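Local coordinates for terminal oxygenase component of carbazole 1,9a-dioxygenase (Sphingomonas, PDB 3GKQ), which probably dihydroxylates carbazole at its angular position, using a Rieske [2Fe-2S] cluster to pass electrons to a mononuclear non-heme iron, at residues 320-323 with 324-328; 349-352 with 353-356. All coordinates share one frame; numbering follows the deposited sequence.

Contact 1. Residues 320-323 with 324-328; sequences EKWV and ELALN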
ATOM      1  N   GLU A 320     -12.407 -21.975 -30.477  1.00 41.85           N
ATOM      2  CA  GLU A 320     -11.415 -21.864 -31.534  1.00 42.87           C
ATOM      3  C   GLU A 320     -11.294 -20.535 -32.269  1.00 42.79           C
ATOM      4  O   GLU A 320     -10.237 -20.236 -32.822  1.00 43.81           O
ATOM      5  CB  GLU A 320     -11.651 -22.984 -32.548  1.00 45.50           C
ATOM      6  CG  GLU A 320     -11.254 -24.367 -32.039  1.00 49.03           C
ATOM      7  CD  GLU A 320     -12.039 -25.486 -32.705  1.00 51.41           C
ATOM      8  OE1 GLU A 320     -12.317 -25.383 -33.919  1.00 52.15           O
ATOM      9  OE2 GLU A 320     -12.371 -26.474 -32.013  1.00 53.38           O
ATOM     10  N   LYS A 321     -12.347 -19.727 -32.270  1.00 41.56           N
ATOM     11  CA  LYS A 321     -12.284 -18.467 -33.003  1.00 41.08           C
ATOM     12  C   LYS A 321     -12.607 -17.185 -32.234  1.00 40.32           C
ATOM     13  O   LYS A 321     -11.748 -16.323 -32.055  1.00 40.03           O
ATOM     14  CB  LYS A 321     -13.203 -18.558 -34.228  1.00 40.06           C
ATOM     15  CG  LYS A 321     -13.206 -17.323 -35.121  1.00 41.42           C
ATOM     16  CD  LYS A 321     -14.130 -17.536 -36.319  1.00 42.57           C
ATOM     17  CE  LYS A 321     -14.049 -16.390 -37.317  1.00 45.42           C
ATOM     18  NZ  LYS A 321     -14.909 -16.637 -38.519  1.00 45.21           N
ATOM     19  N   TRP A 322     -13.850 -17.072 -31.789  1.00 38.92           N
ATOM     20  CA  TRP A 322     -14.329 -15.883 -31.103  1.00 38.75           C
ATOM     21  C   TRP A 322     -13.633 -15.430 -29.821  1.00 38.49           C
ATOM     22  O   TRP A 322     -13.545 -14.228 -29.565  1.00 38.66           O
ATOM     23  CB  TRP A 322     -15.827 -16.030 -30.875  1.00 37.80           C
ATOM     24  CG  TRP A 322     -16.542 -16.269 -32.165  1.00 39.03           C
ATOM     25  CD1 TRP A 322     -17.305 -17.352 -32.495  1.00 38.68           C
ATOM     26  CD2 TRP A 322     -16.534 -15.417 -33.320  1.00 38.65           C
ATOM     27  NE1 TRP A 322     -17.770 -17.229 -33.782  1.00 38.60           N
ATOM     28  CE2 TRP A 322     -17.312 -16.050 -34.313  1.00 38.36           C
ATOM     29  CE3 TRP A 322     -15.942 -14.178 -33.611  1.00 38.97           C
ATOM     30  CZ2 TRP A 322     -17.517 -15.490 -35.580  1.00 37.47           C
ATOM     31  CZ3 TRP A 322     -16.145 -13.618 -34.874  1.00 38.28           C
ATOM     32  CH2 TRP A 322     -16.928 -14.278 -35.842  1.00 38.35           C
ATOM     33  N   VAL A 323     -13.135 -16.364 -29.019  1.00 38.79           N
ATOM     34  CA  VAL A 323     -12.456 -15.978 -27.789  1.00 39.24           C
ATOM     35  C   VAL A 323     -11.250 -15.077 -28.060  1.00 40.14           C
ATOM     36  O   VAL A 323     -11.138 -13.996 -27.481  1.00 39.69           O
ATOM     37  CB  VAL A 323     -12.005 -17.220 -26.973  1.00 38.51           C
ATOM     38  CG1 VAL A 323     -10.999 -16.816 -25.903  1.00 38.60           C
ATOM     39  CG2 VAL A 323     -13.213 -17.870 -26.310  1.00 36.84           C
ATOM     40  N   GLU A 324     -10.360 -15.506 -28.952  1.00 40.36           N
ATOM     41  CA  GLU A 324      -9.169 -14.718 -29.255  1.00 40.89           C
ATOM     42  C   GLU A 324      -9.384 -13.574 -30.245  1.00 40.68           C
ATOM     43  O   GLU A 324      -8.716 -12.542 -30.158  1.00 40.66           O
ATOM     44  CB  GLU A 324      -8.051 -15.619 -29.788  1.00 42.68           C
ATOM     45  CG  GLU A 324      -7.476 -16.598 -28.777  1.00 45.58           C
ATOM     46  CD  GLU A 324      -7.023 -15.930 -27.486  1.00 48.35           C
ATOM     47  OE1 GLU A 324      -6.535 -14.777 -27.533  1.00 49.33           O
ATOM     48  OE2 GLU A 324      -7.143 -16.570 -26.417  1.00 49.86           O
ATOM     49  N   LEU A 325     -10.307 -13.752 -31.183  1.00 39.09           N
ATOM     50  CA  LEU A 325     -10.564 -12.731 -32.195  1.00 38.69           C
ATOM     51  C   LEU A 325     -11.403 -11.555 -31.692  1.00 38.08           C
ATOM     52  O   LEU A 325     -11.163 -10.405 -32.070  1.00 36.25           O
ATOM     53  CB  LEU A 325     -11.272 -13.356 -33.402  1.00 39.89           C
ATOM     54  CG  LEU A 325     -10.913 -12.928 -34.833  1.00 42.14           C
ATOM     55  CD1 LEU A 325     -12.184 -12.967 -35.675  1.00 41.78           C
ATOM     56  CD2 LEU A 325     -10.309 -11.535 -34.871  1.00 42.06           C
ATOM     57  N   ALA A 326     -12.392 -11.842 -30.851  1.00 37.05           N
ATOM     58  CA  ALA A 326     -13.274 -10.794 -30.355  1.00 36.78           C
ATOM     59  C   ALA A 326     -13.186 -10.518 -28.855  1.00 37.52           C
ATOM     60  O   ALA A 326     -12.803  -9.422 -28.447  1.00 37.46           O
ATOM     61  CB  ALA A 326     -14.716 -11.122 -30.736  1.00 35.63           C
ATOM     62  N   LEU A 327     -13.548 -11.504 -28.039  1.00 37.00           N
ATOM     63  CA  LEU A 327     -13.527 -11.329 -26.590  1.00 37.06           C
ATOM     64  C   LEU A 327     -12.223 -10.711 -26.096  1.00 37.89           C
ATOM     65  O   LEU A 327     -12.236  -9.880 -25.187  1.00 38.76           O
ATOM     66  CB  LEU A 327     -13.802 -12.662 -25.887  1.00 35.47           C
ATOM     67  CG  LEU A 327     -15.145 -13.305 -26.262  1.00 34.51           C
ATOM     68  CD1 LEU A 327     -15.484 -14.406 -25.263  1.00 34.74           C
ATOM     69  CD2 LEU A 327     -16.243 -12.254 -26.270  1.00 33.46           C
ATOM     70  N   ASN A 328     -11.102 -11.113 -26.689  1.00 37.97           N
ATOM     71  CA  ASN A 328      -9.810 -10.550 -26.313  1.00 38.17           C
ATOM     72  C   ASN A 328      -9.352  -9.572 -27.397  1.00 38.79           C
ATOM     73  O   ASN A 328      -8.984  -8.433 -27.108  1.00 38.90           O
ATOM     74  CB  ASN A 328      -8.751 -11.648 -26.141  1.00 37.64           C
ATOM     75  CG  ASN A 328      -9.094 -12.634 -25.029  1.00 38.29           C
ATOM     76  OD1 ASN A 328      -9.897 -12.340 -24.146  1.00 37.60           O
ATOM     77  ND2 ASN A 328      -8.466 -13.803 -25.064  1.00 37.10           N
TER
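The helix is of ordinary width where Leu325 N bonds Lys321 O, then widens: Leu327 N reaches back five residues to Trp322 O at 3.1 Å and Asn328 N five to Val323 O at 3.0 Å. Trp322 O carries two bonds, because Ala326 N also donates to it, at 2.9 Å and from above the carbonyl plane. The six-membered part of the Trp322 indole meets Leu325, with CZ3 4.1 Å from CD1, and lies near the Ala326 methyl. Pro277 and Leu281 also touch this indole, and Leu301 of strand 294-304 packs on it. Val323 sets CG2 anti to its carbonyl carbon, and this branch lies 4.3 Å from Leu327 CD1. Its other branch, CG1, turns to the polar side, 4.0 Å from Asn328 ND2. That amide makes a nearly straight but weak bond to Glu324 OE1 (ND2 to OE1 3.3 Å, 171°). Asn328 OD1 accepts from Gln166 NE2 on strand 161-170, which holds the other end of the amide. These five-residue bonds define a pi-type turn, here late in helix 308-328, which packs on the antiparallel sheet of the catalytic domain.

Contact 2. Residues 349-352 with 353-356; sequences RGWR and EEVL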
ATOM      1  N   ARG A 349     -14.884  13.089  -7.872  1.00 37.63           N
ATOM      2  CA  ARG A 349     -14.656  14.354  -8.571  1.00 36.88           C
ATOM      3  C   ARG A 349     -15.060  14.277 -10.043  1.00 34.02           C
ATOM      4  O   ARG A 349     -15.569  15.247 -10.615  1.00 32.32           O
ATOM      5  CB  ARG A 349     -13.184  14.761  -8.474  1.00 40.63           C
ATOM      6  CG  ARG A 349     -12.677  14.937  -7.040  1.00 47.30           C
ATOM      7  CD  ARG A 349     -11.272  15.539  -7.017  1.00 49.93           C
ATOM      8  NE  ARG A 349     -11.252  16.859  -7.643  1.00 53.57           N
ATOM      9  CZ  ARG A 349     -10.167  17.620  -7.764  1.00 55.34           C
ATOM     10  NH1 ARG A 349      -8.996  17.194  -7.301  1.00 56.02           N
ATOM     11  NH2 ARG A 349     -10.252  18.810  -8.354  1.00 54.49           N
ATOM     12  N   GLY A 350     -14.834  13.119 -10.651  1.00 31.03           N
ATOM     13  CA  GLY A 350     -15.162  12.944 -12.055  1.00 29.21           C
ATOM     14  C   GLY A 350     -16.599  13.241 -12.442  1.00 28.19           C
ATOM     15  O   GLY A 350     -16.851  13.839 -13.492  1.00 27.88           O
ATOM     16  N   TRP A 351     -17.550  12.833 -11.606  1.00 26.68           N
ATOM     17  CA  TRP A 351     -18.960  13.057 -11.915  1.00 27.53           C
ATOM     18  C   TRP A 351     -19.295  14.536 -12.066  1.00 28.19           C
ATOM     19  O   TRP A 351     -20.238  14.898 -12.777  1.00 29.56           O
ATOM     20  CB  TRP A 351     -19.850  12.438 -10.831  1.00 27.78           C
ATOM     21  CG  TRP A 351     -19.498  11.019 -10.529  1.00 28.42           C
ATOM     22  CD1 TRP A 351     -18.902  10.547  -9.397  1.00 28.69           C
ATOM     23  CD2 TRP A 351     -19.658   9.892 -11.397  1.00 28.84           C
ATOM     24  NE1 TRP A 351     -18.676   9.197  -9.504  1.00 27.91           N
ATOM     25  CE2 TRP A 351     -19.131   8.767 -10.723  1.00 28.44           C
ATOM     26  CE3 TRP A 351     -20.196   9.720 -12.682  1.00 28.48           C
ATOM     27  CZ2 TRP A 351     -19.122   7.489 -11.287  1.00 28.83           C
ATOM     28  CZ3 TRP A 351     -20.188   8.444 -13.246  1.00 28.67           C
ATOM     29  CH2 TRP A 351     -19.655   7.347 -12.549  1.00 28.94           C
ATOM     30  N   ARG A 352     -18.521  15.390 -11.407  1.00 29.87           N
ATOM     31  CA  ARG A 352     -18.758  16.831 -11.470  1.00 32.44           C
ATOM     32  C   ARG A 352     -17.882  17.535 -12.507  1.00 31.74           C
ATOM     33  O   ARG A 352     -18.303  18.515 -13.115  1.00 31.92           O
ATOM     34  CB  ARG A 352     -18.476  17.479 -10.111  1.00 35.59           C
ATOM     35  CG  ARG A 352     -18.657  16.559  -8.913  1.00 42.85           C
ATOM     36  CD  ARG A 352     -20.113  16.241  -8.648  1.00 45.53           C
ATOM     37  NE  ARG A 352     -20.255  15.304  -7.534  1.00 51.38           N
ATOM     38  CZ  ARG A 352     -21.403  15.039  -6.920  1.00 51.58           C
ATOM     39  NH1 ARG A 352     -22.521  15.642  -7.307  1.00 52.39           N
ATOM     40  NH2 ARG A 352     -21.434  14.171  -5.917  1.00 52.47           N
ATOM     41  N   GLU A 353     -16.665  17.039 -12.697  1.00 30.51           N
ATOM     42  CA  GLU A 353     -15.722  17.674 -13.616  1.00 31.65           C
ATOM     43  C   GLU A 353     -15.721  17.202 -15.064  1.00 29.38           C
ATOM     44  O   GLU A 353     -15.157  17.872 -15.927  1.00 29.72           O
ATOM     45  CB  GLU A 353     -14.304  17.554 -13.060  1.00 33.86           C
ATOM     46  CG  GLU A 353     -14.087  18.275 -11.750  1.00 43.43           C
ATOM     47  CD  GLU A 353     -12.667  18.128 -11.251  1.00 47.59           C
ATOM     48  OE1 GLU A 353     -11.730  18.429 -12.024  1.00 52.66           O
ATOM     49  OE2 GLU A 353     -12.483  17.711 -10.090  1.00 52.42           O
ATOM     50  N   GLU A 354     -16.325  16.050 -15.334  1.00 28.45           N
ATOM     51  CA  GLU A 354     -16.374  15.529 -16.698  1.00 27.52           C
ATOM     52  C   GLU A 354     -17.049  16.558 -17.607  1.00 28.05           C
ATOM     53  O   GLU A 354     -17.886  17.337 -17.151  1.00 27.82           O
ATOM     54  CB  GLU A 354     -17.176  14.219 -16.733  1.00 26.06           C
ATOM     55  CG  GLU A 354     -18.678  14.415 -16.466  1.00 25.09           C
ATOM     56  CD  GLU A 354     -19.440  13.110 -16.244  1.00 24.50           C
ATOM     57  OE1 GLU A 354     -18.832  12.021 -16.295  1.00 24.19           O
ATOM     58  OE2 GLU A 354     -20.662  13.180 -16.014  1.00 25.09           O
ATOM     59  N   VAL A 355     -16.668  16.575 -18.882  1.00 27.68           N
ATOM     60  CA  VAL A 355     -17.276  17.475 -19.861  1.00 27.61           C
ATOM     61  C   VAL A 355     -17.839  16.559 -20.941  1.00 28.89           C
ATOM     62  O   VAL A 355     -17.116  16.095 -21.828  1.00 26.61           O
ATOM     63  CB  VAL A 355     -16.249  18.438 -20.493  1.00 28.23           C
ATOM     64  CG1 VAL A 355     -16.918  19.254 -21.593  1.00 28.52           C
ATOM     65  CG2 VAL A 355     -15.681  19.370 -19.432  1.00 27.57           C
ATOM     66  N   LEU A 356     -19.138  16.298 -20.863  1.00 29.76           N
ATOM     67  CA  LEU A 356     -19.794  15.392 -21.798  1.00 32.69           C
ATOM     68  C   LEU A 356     -20.237  16.017 -23.117  1.00 34.50           C
ATOM     69  O   LEU A 356     -20.409  17.232 -23.212  1.00 35.69           O
ATOM     70  CB  LEU A 356     -21.003  14.759 -21.113  1.00 31.39           C
ATOM     71  CG  LEU A 356     -20.719  14.088 -19.768  1.00 31.40           C
ATOM     72  CD1 LEU A 356     -21.998  13.466 -19.230  1.00 30.88           C
ATOM     73  CD2 LEU A 356     -19.642  13.028 -19.943  1.00 30.50           C
TER
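Glu353 OE2 is gripped by two nitrogens of Arg349, NE at 2.9 Å and NH2 at 3.0 Å. Both bonds are bent and weak, yet together they make a salt bridge one helical turn apart. The guanidinium and carboxylate planes stand 45° apart. Arg349 bends at chi3 (61°), which swings the guanidinium back to the carboxylate, while the Glu353 chain stays extended beyond CG. Arg349 O accepts from both Arg352 N and Glu353 N, the latter at 3.0 Å. The next bond, from Glu354 N to Gly350 O, measures 2.9 Å. Glu354 then leaves helical geometry. Its CG sits between its own N and carbonyl carbon (chi1 69°), and CB packs 3.3 Å from Gly350 O. The buried carboxylate is well satisfied: OE2 forms salt bridges with Arg367 and Arg14, and OE1 bonds the Tyr345 hydroxyl. Trp351 packs among Tyr21, Tyr345 and helix 174-181. Beyond Glu354, Val355 makes backbone hydrogen bonds to the second subunit and packs on Trp98 there, a residue of that subunit's [2Fe-2S] pocket. An i to i+4 salt bridge thus spans the last turn of a short helix, and the loop after it runs into the subunit interface of a trimeric Rieske oxygenase.

Overall arrangement
Both contacts are local and partly buried, and both belong to the catalytic, ring-hydroxylase part of the chain. Their centres are 34 Å apart, and their nearest atoms about 23 Å, so they do not touch. Contact 1 stays within helix 308-328 and backs onto the antiparallel sheet; no other chain reaches it. The side chain of Ala326 is about 11 Å from the bound iron(II) ion. Contact 2 is remote from the iron and the cluster of its own chain, where helix 349-353 runs out, and the second subunit meets it. Contact 1 relies on widened backbone turns and apolar side chains. Contact 2 relies on charge, pairing one glutamate near the surface and burying another among arginines.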